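Local coordinates for protein thiosulfate reductase (Thermus thermophilus, PDB 2VPZ) that probably reduces sulfur compounds such as polysulfide or thiosulfate, using a molybdenum centre with two pterin guanosine dinucleotide cofactors and a [4Fe-4S] cluster, at residues L468-V473 with P704-A709; P627-A632 with H697-K702; G678-K683 with R712-N717. All blocks are in the same frame, centred on the assembly; numbering follows the deposited sequence.

Interaction 1 (L468-V473 with P704-A709); sequences LPQEHV and PLMRLA. With MGD (2-amino-5,6-dimercapto-7-methyl-3,7,8a,9-tetrahydro-8-oxa-1,3,9,10-tetraaza-anthracen-4-one guanosine dinucleotide), chain H.
Met706 reaches across to Leu468, Pro469 and Gln470, and its side chain carries a large part of the contact. From CB, the first torsion sets CG anti to the carbonyl carbon. There CG lies 3.6 Å from Pro469 O and also faces the proline ring at CD. The chain runs on extended to SD, which meets the aliphatic part of Gln470, with CG 3.6 Å away and CD close behind. A bend at chi3 (79°) then turns the methyl CE to Leu468, where CD1 is its neighbour at 3.7 Å; Gln470 OE1 is also near CE. The Met706 and Leu468 side chains cross at about a right angle.

Beside this, Pro469 CG packs on Leu705 CB at 3.6 Å. One water joins the two backbones: it donates to Pro469 O (2.8 Å) and accepts from Leu705 N (3.1 Å). Pro469 and Met706 are each the centre of an inverse gamma turn.

The contact joins a loop after strand 462-466 to the C-terminal dinucleotide-binding region, next to the guanosine end of the cofactor. Gln470 OE1 lies 3.5 Å from the ribose O2' of MGD. The His472 ring has NE2 turned to O3', which lies near the ring plane. An alanine in place of Gln470 would probably leave Met706 SD without its main neighbour across the contact and open a gap beside the ribose.

The direct contact is thus largely apolar, sulfur and methyl against methylene groups. With one water as the polar bridge, the fit of the two loops rests mainly on shape.

Interaction 2 (P627-A632 with H697-K702); sequences PVHTFA and HGFGHK. With MGD (2-amino-5,6-dimercapto-7-methyl-3,7,8a,9-tetrahydro-8-oxa-1,3,9,10-tetraaza-anthracen-4-one guanosine dinucleotide), chain H.
His701 NE2 lies near two carbonyl oxygens. It donates weakly to Gly698 O, 3.3 Å away, at a bent N-H...O angle of 121°. Ala632 O, across the contact, lies near the ring plane at the edge; its position is less certain, so that weak bond is doubtful. The backbones are closest where Gly698 CA points a C-H at Phe631 O, 2.9 Å away. A side chain on Gly698 would run into that oxygen.

The two loops follow the parallel strands 619-624 and 692-696, neighbours in the sheet of the C-terminal molybdopterin dinucleotide-binding domain. Further along, the edge of Phe699 meets the face of His629, with centroids 5.2 Å apart and planes at 81°. His629 NE2 is bonded to Asp644 O.

Both loops also touch MGD. The Phe631 ring has C10 over its centre, and its CZ is 3.6 Å from the dithiolene sulfur S12. Ala632 N gives a weak bond to phosphate oxygen O1B. In His697, CG is anti to the backbone N (chi1 162°), and one ring face lies against the pterin at N18. Its ND1 is probably hydrogen-bonded to Asp716 OD1. Phe631 N and His629 O bond to the second MGD.

Interaction 3 (G678-K683 with R712-N717); sequences GPVRVK and RGASDN. With MGD (2-amino-5,6-dimercapto-7-methyl-3,7,8a,9-tetrahydro-8-oxa-1,3,9,10-tetraaza-anthracen-4-one guanosine dinucleotide), chain H.
Val680 and Ala714 supply the apolar part of this contact. Both methyl groups of Val680 reach Ala714 CB: CG2 at 3.5 Å and CG1 at 3.7 Å. CG1 also lies against the Ala714 backbone N. Leu669 of strand 666-671 touches both residues, so the pair belongs to a larger apolar patch. The CA atoms come closest at Val680 and Gly713, and next at Gly678 and Ala714, so each of these pairs includes a glycine. The positive phi of Gly713 (72°) favours glycine in its own right.

The polar link between the two backbones is a water. It donates to Pro679 O (2.9 Å) and accepts from Gly713 N (3.1 Å). Nearby, Ser715 N is hydrogen-bonded to the carboxylate of Glu677, just ahead of the strand segment.

Asp716 OD2 accepts the bonds from the cofactor. The first torsion of Asp716 (chi1 71°) brings its CG toward the pterin. OD2 takes N18 of the MGD pterin at 3.2 Å, with an N-H...O angle of 150°, and N19 weakly at 3.3 Å. Gln720 NE2 also bonds to OD2, so three donors grip this one oxygen. They would be expected to favour a charged carboxylate.

A loop backed by strand 676-683 thus presents a carboxylate to the N-H and amino groups of the pterin, consistent with cofactor recognition by the dinucleotide-binding domain of molybdopterin oxidoreductases.

In the fold
The three contacts lie along one MGD molecule. Interaction 1 is at its guanosine ribose, interaction 2 runs from phosphate to pterin, and interaction 3 holds the far edge of the pterin. Segments 697-702, 704-709 and 712-717 all come from the region between strands 692-696 and 724-725. Centres of interactions 1 and 2 are about 12 Å apart, those of 2 and 3 about 11 Å, and those of 1 and 3 about 17 Å. Gln470 packs on His701, joining 1 to 2. Gly700 N probably bonds to Arg712 O (2.8 Å), joining 2 to 3. Interaction 2 is nearest the redox centres: the nearest atom of the Phe631 side chain is about 5 Å from the molybdenum.

Interaction 1 (L468-V473 with P704-A709)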
loop_
_atom_site.group_PDB
_atom_site.type_symbol
_atom_site.label_atom_id
_atom_site.label_comp_id
_atom_site.label_asym_id
_atom_site.label_seq_id
_atom_site.Cartn_x
_atom_site.Cartn_y
_atom_site.Cartn_z
ATOM N N LEU A 468 10.668 -40.985 25.761
ATOM C CA LEU A 468 11.989 -40.571 25.316
ATOM C C LEU A 468 12.996 -40.660 26.495
ATOM O O LEU A 468 12.579 -40.749 27.650
ATOM C CB LEU A 468 11.918 -39.126 24.728
ATOM C CG LEU A 468 10.885 -38.786 23.604
ATOM C CD1 LEU A 468 10.463 -37.291 23.650
ATOM C CD2 LEU A 468 11.450 -39.165 22.212
ATOM N N PRO A 469 14.317 -40.754 26.195
ATOM C CA PRO A 469 15.309 -40.825 27.271
ATOM C C PRO A 469 15.723 -39.411 27.700
ATOM O O PRO A 469 16.791 -38.920 27.327
ATOM C CB PRO A 469 16.471 -41.610 26.666
ATOM C CG PRO A 469 16.354 -41.384 25.180
ATOM C CD PRO A 469 14.854 -41.258 24.917
ATOM N N GLN A 470 14.841 -38.768 28.470
ATOM C CA GLN A 470 15.045 -37.407 28.994
ATOM C C GLN A 470 16.087 -37.377 30.123
ATOM O O GLN A 470 16.531 -38.430 30.559
ATOM C CB GLN A 470 13.735 -36.880 29.507
ATOM C CG GLN A 470 12.659 -36.733 28.478
ATOM C CD GLN A 470 12.264 -35.282 28.302
ATOM O OE1 GLN A 470 11.389 -34.930 27.506
ATOM N NE2 GLN A 470 12.933 -34.419 29.077
ATOM N N GLU A 471 16.435 -36.199 30.633
ATOM C CA GLU A 471 17.418 -36.169 31.716
ATOM C C GLU A 471 16.916 -36.732 33.067
ATOM O O GLU A 471 17.728 -37.214 33.865
ATOM C CB GLU A 471 18.016 -34.762 31.965
ATOM C CG GLU A 471 19.070 -34.802 33.067
ATOM C CD GLU A 471 19.350 -33.453 33.690
ATOM O OE1 GLU A 471 20.278 -33.364 34.530
ATOM O OE2 GLU A 471 18.634 -32.490 33.343
ATOM N N HIS A 472 15.620 -36.701 33.352
ATOM C CA HIS A 472 15.087 -37.243 34.634
ATOM C C HIS A 472 14.596 -38.721 34.554
ATOM O O HIS A 472 14.237 -39.292 35.568
ATOM C CB HIS A 472 13.881 -36.473 35.158
ATOM C CG HIS A 472 12.623 -36.771 34.450
ATOM N ND1 HIS A 472 11.705 -37.667 34.880
ATOM C CD2 HIS A 472 12.226 -36.403 33.236
ATOM C CE1 HIS A 472 10.783 -37.841 33.960
ATOM N NE2 HIS A 472 11.078 -37.073 32.941
ATOM N N VAL A 473 14.514 -39.302 33.359
ATOM C CA VAL A 473 14.097 -40.699 33.193
ATOM C C VAL A 473 15.331 -41.615 33.443
ATOM O O VAL A 473 15.216 -42.730 33.989
ATOM C CB VAL A 473 13.518 -40.998 31.744
ATOM C CG1 VAL A 473 13.230 -42.495 31.556
ATOM C CG2 VAL A 473 12.245 -40.153 31.484
ATOM N N PRO A 704 21.996 -36.430 26.577
ATOM C CA PRO A 704 22.699 -36.949 25.386
ATOM C C PRO A 704 21.997 -37.960 24.489
ATOM O O PRO A 704 22.290 -38.054 23.293
ATOM C CB PRO A 704 23.999 -37.554 25.946
ATOM C CG PRO A 704 24.113 -37.028 27.345
ATOM C CD PRO A 704 22.678 -36.856 27.807
ATOM N N LEU A 705 21.097 -38.730 25.076
ATOM C CA LEU A 705 20.387 -39.758 24.328
ATOM C C LEU A 705 19.259 -39.200 23.438
ATOM O O LEU A 705 18.880 -39.845 22.468
ATOM C CB LEU A 705 19.942 -40.900 25.263
ATOM C CG LEU A 705 21.105 -41.715 25.907
ATOM C CD1 LEU A 705 20.551 -42.734 26.925
ATOM C CD2 LEU A 705 21.948 -42.425 24.824
ATOM N N MET A 706 18.710 -38.030 23.794
ATOM C CA MET A 706 17.720 -37.336 22.910
ATOM C C MET A 706 18.762 -36.505 22.071
ATOM O O MET A 706 19.117 -35.376 22.409
ATOM C CB MET A 706 16.730 -36.423 23.679
ATOM C CG MET A 706 15.589 -37.124 24.483
ATOM S SD MET A 706 14.608 -35.970 25.526
ATOM C CE MET A 706 13.497 -35.205 24.326
ATOM N N ARG A 707 19.240 -37.100 20.975
ATOM C CA ARG A 707 20.274 -36.510 20.150
ATOM C C ARG A 707 20.048 -35.118 19.493
ATOM O O ARG A 707 21.019 -34.358 19.351
ATOM C CB ARG A 707 20.830 -37.589 19.161
ATOM C CG ARG A 707 21.465 -38.832 19.900
ATOM C CD ARG A 707 22.467 -39.643 19.034
ATOM N NE ARG A 707 23.645 -38.860 18.618
ATOM C CZ ARG A 707 24.286 -38.982 17.451
ATOM N NH1 ARG A 707 23.877 -39.865 16.548
ATOM N NH2 ARG A 707 25.321 -38.194 17.176
ATOM N N LEU A 708 18.834 -34.733 19.112
ATOM C CA LEU A 708 18.642 -33.352 18.609
ATOM C C LEU A 708 18.111 -32.299 19.590
ATOM O O LEU A 708 17.863 -31.176 19.168
ATOM C CB LEU A 708 17.830 -33.246 17.275
ATOM C CG LEU A 708 16.875 -34.328 16.822
ATOM C CD1 LEU A 708 16.063 -33.872 15.580
ATOM C CD2 LEU A 708 17.677 -35.617 16.518
ATOM N N ALA A 709 17.885 -32.622 20.859
ATOM C CA ALA A 709 17.432 -31.621 21.837
ATOM C C ALA A 709 18.585 -31.257 22.788
ATOM O O ALA A 709 18.607 -30.169 23.402
ATOM C CB ALA A 709 16.192 -32.114 22.658
HETATM P PB MGD H . 6.617 -31.676 29.563
HETATM O O1B MGD H . 7.901 -30.906 29.571
HETATM O O2B MGD H . 5.885 -31.875 28.271
HETATM O O3B MGD H . 5.778 -31.012 30.772
HETATM O O3A MGD H . 4.554 -30.023 32.724
HETATM P PA MGD H . 4.834 -31.428 32.022
HETATM O O1A MGD H . 3.650 -32.091 31.336
HETATM O O2A MGD H . 5.667 -32.197 32.985
HETATM O "O5'" MGD H . 6.874 -33.125 30.104
HETATM C "C5'" MGD H . 6.176 -34.259 29.589
HETATM C "C4'" MGD H . 6.995 -35.485 29.993
HETATM O "O4'" MGD H . 6.096 -36.533 29.649
HETATM C "C3'" MGD H . 8.248 -35.726 29.193
HETATM O "O3'" MGD H . 9.090 -36.535 30.025
HETATM C "C2'" MGD H . 7.707 -36.518 27.992
HETATM O "O2'" MGD H . 8.776 -37.246 27.448
HETATM C "C1'" MGD H . 6.640 -37.417 28.621
HETATM N N9 MGD H . 5.529 -37.961 27.752
HETATM C C8 MGD H . 4.957 -37.347 26.715
HETATM N N7 MGD H . 3.956 -38.061 26.151
HETATM C C5 MGD H . 3.816 -39.192 26.878
HETATM C C6 MGD H . 2.898 -40.415 26.895
HETATM O O6 MGD H . 1.987 -40.608 26.014
HETATM N N1 MGD H . 3.135 -41.326 27.896
HETATM C C2 MGD H . 4.114 -41.196 28.844
HETATM N N2 MGD H . 4.336 -42.120 29.830
HETATM N N3 MGD H . 4.908 -40.117 28.855
HETATM C C4 MGD H . 4.858 -39.099 27.933
HETATM C C10 MGD H . 3.442 -29.162 32.327
HETATM C C11 MGD H . 3.317 -28.091 33.357
HETATM O O11 MGD H . 4.648 -27.638 33.609
HETATM C C12 MGD H . 2.414 -26.952 33.059
HETATM S S12 MGD H . 0.811 -27.186 32.499
HETATM C C13 MGD H . 2.771 -25.687 33.282
HETATM S S13 MGD H . 1.870 -24.330 32.944
HETATM C C14 MGD H . 3.985 -25.242 33.892
HETATM N N15 MGD H . 4.785 -24.499 32.876
HETATM C C16 MGD H . 6.067 -24.217 33.281
HETATM C C17 MGD H . 6.906 -23.100 32.839
HETATM O O17 MGD H . 6.489 -22.292 31.956
HETATM N N18 MGD H . 8.106 -22.954 33.403
HETATM C C19 MGD H . 8.587 -23.784 34.349
HETATM N N19 MGD H . 9.848 -23.650 34.858
HETATM N N20 MGD H . 7.846 -24.796 34.806
HETATM C C21 MGD H . 6.640 -25.085 34.327
HETATM N N22 MGD H . 5.971 -26.154 34.772
HETATM C C23 MGD H . 4.624 -26.478 34.447
HETATM O O HOH W 1 19.533 -38.783 27.737
#

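Interaction 2 (P627-A632 with H697-K702)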
loop_
_atom_site.group_PDB
_atom_site.type_symbol
_atom_site.label_atom_id
_atom_site.label_comp_id
_atom_site.label_asym_id
_atom_site.label_seq_id
_atom_site.Cartn_x
_atom_site.Cartn_y
_atom_site.Cartn_z
ATOM N N PRO A 627 5.055 -20.935 19.574
ATOM C CA PRO A 627 3.875 -21.527 18.907
ATOM C C PRO A 627 3.892 -22.976 18.386
ATOM O O PRO A 627 2.845 -23.629 18.159
ATOM C CB PRO A 627 3.533 -20.525 17.789
ATOM C CG PRO A 627 4.919 -19.943 17.394
ATOM C CD PRO A 627 5.672 -19.883 18.742
ATOM N N VAL A 628 5.122 -23.463 18.271
ATOM C CA VAL A 628 5.522 -24.743 17.678
ATOM C C VAL A 628 6.086 -25.869 18.596
ATOM O O VAL A 628 6.266 -27.021 18.176
ATOM C CB VAL A 628 6.572 -24.323 16.561
ATOM C CG1 VAL A 628 7.475 -25.451 16.169
ATOM C CG2 VAL A 628 5.834 -23.727 15.321
ATOM N N HIS A 629 6.372 -25.539 19.855
ATOM C CA HIS A 629 6.906 -26.496 20.802
ATOM C C HIS A 629 5.984 -26.634 22.028
ATOM O O HIS A 629 5.400 -25.646 22.493
ATOM C CB HIS A 629 8.366 -26.063 21.268
ATOM C CG HIS A 629 9.472 -26.292 20.280
ATOM N ND1 HIS A 629 9.941 -27.529 19.949
ATOM C CD2 HIS A 629 10.193 -25.428 19.559
ATOM C CE1 HIS A 629 10.896 -27.422 19.052
ATOM N NE2 HIS A 629 11.068 -26.146 18.796
ATOM N N THR A 630 5.805 -27.852 22.528
ATOM C CA THR A 630 5.010 -28.053 23.738
ATOM C C THR A 630 6.014 -28.116 24.956
ATOM O O THR A 630 7.063 -28.751 24.836
ATOM C CB THR A 630 4.170 -29.377 23.643
ATOM O OG1 THR A 630 3.190 -29.269 22.595
ATOM C CG2 THR A 630 3.465 -29.664 24.982
ATOM N N PHE A 631 5.774 -27.399 26.056
ATOM C CA PHE A 631 6.667 -27.437 27.253
ATOM C C PHE A 631 8.155 -27.747 27.056
ATOM O O PHE A 631 8.966 -26.848 26.788
ATOM C CB PHE A 631 6.096 -28.434 28.243
ATOM C CG PHE A 631 4.670 -28.210 28.585
ATOM C CD1 PHE A 631 3.728 -29.220 28.443
ATOM C CD2 PHE A 631 4.271 -26.944 29.009
ATOM C CE1 PHE A 631 2.391 -28.979 28.715
ATOM C CE2 PHE A 631 2.916 -26.662 29.298
ATOM C CZ PHE A 631 1.969 -27.688 29.153
ATOM N N ALA A 632 8.515 -29.010 27.228
ATOM C CA ALA A 632 9.858 -29.530 27.010
ATOM C C ALA A 632 9.925 -30.721 26.003
ATOM O O ALA A 632 10.851 -30.791 25.196
ATOM C CB ALA A 632 10.517 -29.973 28.330
ATOM N N HIS A 697 10.169 -21.212 27.574
ATOM C CA HIS A 697 10.370 -22.388 28.488
ATOM C C HIS A 697 10.548 -23.734 27.755
ATOM O O HIS A 697 9.913 -23.970 26.733
ATOM C CB HIS A 697 9.172 -22.592 29.490
ATOM C CG HIS A 697 9.078 -23.928 30.138
ATOM N ND1 HIS A 697 10.048 -24.401 30.973
ATOM C CD2 HIS A 697 8.198 -24.926 29.988
ATOM C CE1 HIS A 697 9.787 -25.643 31.301
ATOM N NE2 HIS A 697 8.658 -25.991 30.714
ATOM N N GLY A 698 11.390 -24.637 28.269
ATOM C CA GLY A 698 11.590 -25.942 27.638
ATOM C C GLY A 698 12.849 -26.260 26.844
ATOM O O GLY A 698 12.936 -27.310 26.207
ATOM N N PHE A 699 13.822 -25.359 26.805
ATOM C CA PHE A 699 15.082 -25.640 26.088
ATOM C C PHE A 699 16.177 -25.877 27.151
ATOM O O PHE A 699 15.858 -25.927 28.349
ATOM C CB PHE A 699 15.487 -24.510 25.122
ATOM C CG PHE A 699 14.690 -24.480 23.818
ATOM C CD1 PHE A 699 13.449 -23.845 23.760
ATOM C CD2 PHE A 699 15.186 -25.092 22.656
ATOM C CE1 PHE A 699 12.704 -23.819 22.565
ATOM C CE2 PHE A 699 14.474 -25.082 21.453
ATOM C CZ PHE A 699 13.221 -24.443 21.403
ATOM N N GLY A 700 17.433 -26.050 26.744
ATOM C CA GLY A 700 18.500 -26.312 27.704
ATOM C C GLY A 700 18.594 -27.729 28.237
ATOM O O GLY A 700 19.042 -27.936 29.371
ATOM N N HIS A 701 18.180 -28.725 27.462
ATOM C CA HIS A 701 18.259 -30.127 27.917
ATOM C C HIS A 701 19.716 -30.611 28.093
ATOM O O HIS A 701 20.583 -30.240 27.283
ATOM C CB HIS A 701 17.583 -31.129 26.881
ATOM C CG HIS A 701 16.117 -30.997 26.683
ATOM N ND1 HIS A 701 15.211 -31.869 27.211
ATOM C CD2 HIS A 701 15.402 -30.102 25.996
ATOM C CE1 HIS A 701 13.993 -31.509 26.870
ATOM N NE2 HIS A 701 14.082 -30.429 26.125
ATOM N N LYS A 702 19.982 -31.367 29.163
ATOM C CA LYS A 702 21.280 -32.038 29.314
ATOM C C LYS A 702 20.783 -33.515 29.285
ATOM O O LYS A 702 20.504 -34.125 30.315
ATOM C CB LYS A 702 22.010 -31.773 30.638
ATOM C CG LYS A 702 21.341 -30.793 31.583
ATOM C CD LYS A 702 21.842 -29.359 31.408
ATOM C CE LYS A 702 21.031 -28.358 32.253
ATOM N NZ LYS A 702 20.779 -27.058 31.524
HETATM P PB MGD H . 6.617 -31.676 29.563
HETATM O O1B MGD H . 7.901 -30.906 29.571
HETATM O O2B MGD H . 5.885 -31.875 28.271
HETATM O O3B MGD H . 5.778 -31.012 30.772
HETATM O O3A MGD H . 4.554 -30.023 32.724
HETATM P PA MGD H . 4.834 -31.428 32.022
HETATM O O1A MGD H . 3.650 -32.091 31.336
HETATM O O2A MGD H . 5.667 -32.197 32.985
HETATM O "O5'" MGD H . 6.874 -33.125 30.104
HETATM C "C5'" MGD H . 6.176 -34.259 29.589
HETATM C "C4'" MGD H . 6.995 -35.485 29.993
HETATM O "O4'" MGD H . 6.096 -36.533 29.649
HETATM C "C3'" MGD H . 8.248 -35.726 29.193
HETATM O "O3'" MGD H . 9.090 -36.535 30.025
HETATM C "C2'" MGD H . 7.707 -36.518 27.992
HETATM O "O2'" MGD H . 8.776 -37.246 27.448
HETATM C "C1'" MGD H . 6.640 -37.417 28.621
HETATM N N9 MGD H . 5.529 -37.961 27.752
HETATM C C8 MGD H . 4.957 -37.347 26.715
HETATM N N7 MGD H . 3.956 -38.061 26.151
HETATM C C5 MGD H . 3.816 -39.192 26.878
HETATM C C6 MGD H . 2.898 -40.415 26.895
HETATM O O6 MGD H . 1.987 -40.608 26.014
HETATM N N1 MGD H . 3.135 -41.326 27.896
HETATM C C2 MGD H . 4.114 -41.196 28.844
HETATM N N2 MGD H . 4.336 -42.120 29.830
HETATM N N3 MGD H . 4.908 -40.117 28.855
HETATM C C4 MGD H . 4.858 -39.099 27.933
HETATM C C10 MGD H . 3.442 -29.162 32.327
HETATM C C11 MGD H . 3.317 -28.091 33.357
HETATM O O11 MGD H . 4.648 -27.638 33.609
HETATM C C12 MGD H . 2.414 -26.952 33.059
HETATM S S12 MGD H . 0.811 -27.186 32.499
HETATM C C13 MGD H . 2.771 -25.687 33.282
HETATM S S13 MGD H . 1.870 -24.330 32.944
HETATM C C14 MGD H . 3.985 -25.242 33.892
HETATM N N15 MGD H . 4.785 -24.499 32.876
HETATM C C16 MGD H . 6.067 -24.217 33.281
HETATM C C17 MGD H . 6.906 -23.100 32.839
HETATM O O17 MGD H . 6.489 -22.292 31.956
HETATM N N18 MGD H . 8.106 -22.954 33.403
HETATM C C19 MGD H . 8.587 -23.784 34.349
HETATM N N19 MGD H . 9.848 -23.650 34.858
HETATM N N20 MGD H . 7.846 -24.796 34.806
HETATM C C21 MGD H . 6.640 -25.085 34.327
HETATM N N22 MGD H . 5.971 -26.154 34.772
HETATM C C23 MGD H . 4.624 -26.478 34.447
#

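Interaction 3 (G678-K683 with R712-N717)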
loop_
_atom_site.group_PDB
_atom_site.type_symbol
_atom_site.label_atom_id
_atom_site.label_comp_id
_atom_site.label_asym_id
_atom_site.label_seq_id
_atom_site.Cartn_x
_atom_site.Cartn_y
_atom_site.Cartn_z
ATOM N N GLY A 678 23.482 -22.528 29.745
ATOM C CA GLY A 678 24.068 -22.772 28.411
ATOM C C GLY A 678 23.957 -21.599 27.467
ATOM O O GLY A 678 22.937 -20.902 27.621
ATOM N N PRO A 679 24.851 -21.384 26.441
ATOM C CA PRO A 679 24.717 -20.229 25.523
ATOM C C PRO A 679 23.407 -20.048 24.720
ATOM O O PRO A 679 22.995 -20.985 24.041
ATOM C CB PRO A 679 25.974 -20.335 24.626
ATOM C CG PRO A 679 26.243 -21.809 24.526
ATOM C CD PRO A 679 25.631 -22.457 25.814
ATOM N N VAL A 680 22.791 -18.860 24.823
ATOM C CA VAL A 680 21.519 -18.454 24.139
ATOM C C VAL A 680 21.708 -17.262 23.207
ATOM O O VAL A 680 22.491 -16.353 23.503
ATOM C CB VAL A 680 20.381 -17.938 25.115
ATOM C CG1 VAL A 680 19.126 -18.763 24.928
ATOM C CG2 VAL A 680 20.867 -17.901 26.544
ATOM N N ARG A 681 20.960 -17.244 22.112
ATOM C CA ARG A 681 21.069 -16.138 21.189
ATOM C C ARG A 681 20.399 -14.878 21.759
ATOM O O ARG A 681 19.350 -14.958 22.422
ATOM C CB ARG A 681 20.487 -16.480 19.813
ATOM C CG ARG A 681 21.354 -15.995 18.667
ATOM C CD ARG A 681 20.691 -16.239 17.302
ATOM N NE ARG A 681 19.536 -15.380 17.061
ATOM C CZ ARG A 681 18.261 -15.776 16.953
ATOM N NH1 ARG A 681 17.936 -17.053 17.066
ATOM N NH2 ARG A 681 17.296 -14.874 16.707
ATOM N N VAL A 682 21.037 -13.733 21.532
ATOM C CA VAL A 682 20.552 -12.423 22.000
ATOM C C VAL A 682 19.565 -11.805 20.969
ATOM O O VAL A 682 19.827 -11.895 19.760
ATOM C CB VAL A 682 21.757 -11.441 22.255
ATOM C CG1 VAL A 682 21.228 -10.031 22.587
ATOM C CG2 VAL A 682 22.654 -11.976 23.395
ATOM N N LYS A 683 18.473 -11.197 21.438
ATOM C CA LYS A 683 17.430 -10.617 20.594
ATOM C C LYS A 683 17.062 -9.176 20.970
ATOM O O LYS A 683 16.005 -8.892 21.646
ATOM C CB LYS A 683 16.207 -11.527 20.547
ATOM C CG LYS A 683 15.334 -11.391 19.311
ATOM C CD LYS A 683 13.994 -10.760 19.664
ATOM C CE LYS A 683 12.817 -11.614 19.183
ATOM N NZ LYS A 683 11.634 -10.773 18.795
ATOM N N ARG A 712 20.981 -27.415 23.333
ATOM C CA ARG A 712 20.390 -26.251 22.647
ATOM C C ARG A 712 19.538 -25.265 23.498
ATOM O O ARG A 712 18.647 -25.693 24.239
ATOM C CB ARG A 712 19.586 -26.798 21.414
ATOM C CG ARG A 712 20.274 -28.058 20.786
ATOM C CD ARG A 712 19.681 -28.607 19.447
ATOM N NE ARG A 712 20.251 -27.974 18.254
ATOM C CZ ARG A 712 21.056 -28.524 17.351
ATOM N NH1 ARG A 712 21.444 -29.782 17.450
ATOM N NH2 ARG A 712 21.482 -27.795 16.327
ATOM N N GLY A 713 19.863 -23.971 23.427
ATOM C CA GLY A 713 19.185 -22.929 24.189
ATOM C C GLY A 713 19.469 -22.893 25.689
ATOM O O GLY A 713 20.310 -23.643 26.175
ATOM N N ALA A 714 18.772 -22.030 26.426
ATOM C CA ALA A 714 18.902 -21.894 27.883
ATOM C C ALA A 714 17.633 -22.426 28.559
ATOM O O ALA A 714 16.541 -22.209 28.036
ATOM C CB ALA A 714 19.090 -20.418 28.261
ATOM N N SER A 715 17.762 -23.111 29.696
ATOM C CA SER A 715 16.600 -23.628 30.440
ATOM C C SER A 715 16.085 -22.578 31.459
ATOM O O SER A 715 16.862 -22.129 32.293
ATOM C CB SER A 715 16.943 -24.921 31.217
ATOM O OG SER A 715 15.944 -25.218 32.182
ATOM N N ASP A 716 14.813 -22.166 31.399
ATOM C CA ASP A 716 14.295 -21.195 32.380
ATOM C C ASP A 716 14.237 -21.813 33.807
ATOM O O ASP A 716 14.614 -21.156 34.803
ATOM C CB ASP A 716 12.911 -20.617 31.959
ATOM C CG ASP A 716 11.740 -21.621 32.063
ATOM O OD1 ASP A 716 11.813 -22.717 31.475
ATOM O OD2 ASP A 716 10.738 -21.282 32.725
ATOM N N ASN A 717 13.810 -23.079 33.880
ATOM C CA ASN A 717 13.694 -23.873 35.132
ATOM C C ASN A 717 15.031 -24.069 35.873
ATOM O O ASN A 717 15.061 -24.073 37.104
ATOM C CB ASN A 717 13.095 -25.260 34.872
ATOM C CG ASN A 717 12.533 -25.882 36.135
ATOM O OD1 ASN A 717 12.839 -27.025 36.491
ATOM N ND2 ASN A 717 11.699 -25.122 36.821
HETATM P PB MGD H . 6.617 -31.676 29.563
HETATM O O1B MGD H . 7.901 -30.906 29.571
HETATM O O2B MGD H . 5.885 -31.875 28.271
HETATM O O3B MGD H . 5.778 -31.012 30.772
HETATM O O3A MGD H . 4.554 -30.023 32.724
HETATM P PA MGD H . 4.834 -31.428 32.022
HETATM O O1A MGD H . 3.650 -32.091 31.336
HETATM O O2A MGD H . 5.667 -32.197 32.985
HETATM O "O5'" MGD H . 6.874 -33.125 30.104
HETATM C "C5'" MGD H . 6.176 -34.259 29.589
HETATM C "C4'" MGD H . 6.995 -35.485 29.993
HETATM O "O4'" MGD H . 6.096 -36.533 29.649
HETATM C "C3'" MGD H . 8.248 -35.726 29.193
HETATM O "O3'" MGD H . 9.090 -36.535 30.025
HETATM C "C2'" MGD H . 7.707 -36.518 27.992
HETATM O "O2'" MGD H . 8.776 -37.246 27.448
HETATM C "C1'" MGD H . 6.640 -37.417 28.621
HETATM N N9 MGD H . 5.529 -37.961 27.752
HETATM C C8 MGD H . 4.957 -37.347 26.715
HETATM N N7 MGD H . 3.956 -38.061 26.151
HETATM C C5 MGD H . 3.816 -39.192 26.878
HETATM C C6 MGD H . 2.898 -40.415 26.895
HETATM O O6 MGD H . 1.987 -40.608 26.014
HETATM N N1 MGD H . 3.135 -41.326 27.896
HETATM C C2 MGD H . 4.114 -41.196 28.844
HETATM N N2 MGD H . 4.336 -42.120 29.830
HETATM N N3 MGD H . 4.908 -40.117 28.855
HETATM C C4 MGD H . 4.858 -39.099 27.933
HETATM C C10 MGD H . 3.442 -29.162 32.327
HETATM C C11 MGD H . 3.317 -28.091 33.357
HETATM O O11 MGD H . 4.648 -27.638 33.609
HETATM C C12 MGD H . 2.414 -26.952 33.059
HETATM S S12 MGD H . 0.811 -27.186 32.499
HETATM C C13 MGD H . 2.771 -25.687 33.282
HETATM S S13 MGD H . 1.870 -24.330 32.944
HETATM C C14 MGD H . 3.985 -25.242 33.892
HETATM N N15 MGD H . 4.785 -24.499 32.876
HETATM C C16 MGD H . 6.067 -24.217 33.281
HETATM C C17 MGD H . 6.906 -23.100 32.839
HETATM O O17 MGD H . 6.489 -22.292 31.956
HETATM N N18 MGD H . 8.106 -22.954 33.403
HETATM C C19 MGD H . 8.587 -23.784 34.349
HETATM N N19 MGD H . 9.848 -23.650 34.858
HETATM N N20 MGD H . 7.846 -24.796 34.806
HETATM C C21 MGD H . 6.640 -25.085 34.327
HETATM N N22 MGD H . 5.971 -26.154 34.772
HETATM C C23 MGD H . 4.624 -26.478 34.447
HETATM O O HOH W 2 22.672 -23.225 22.253
#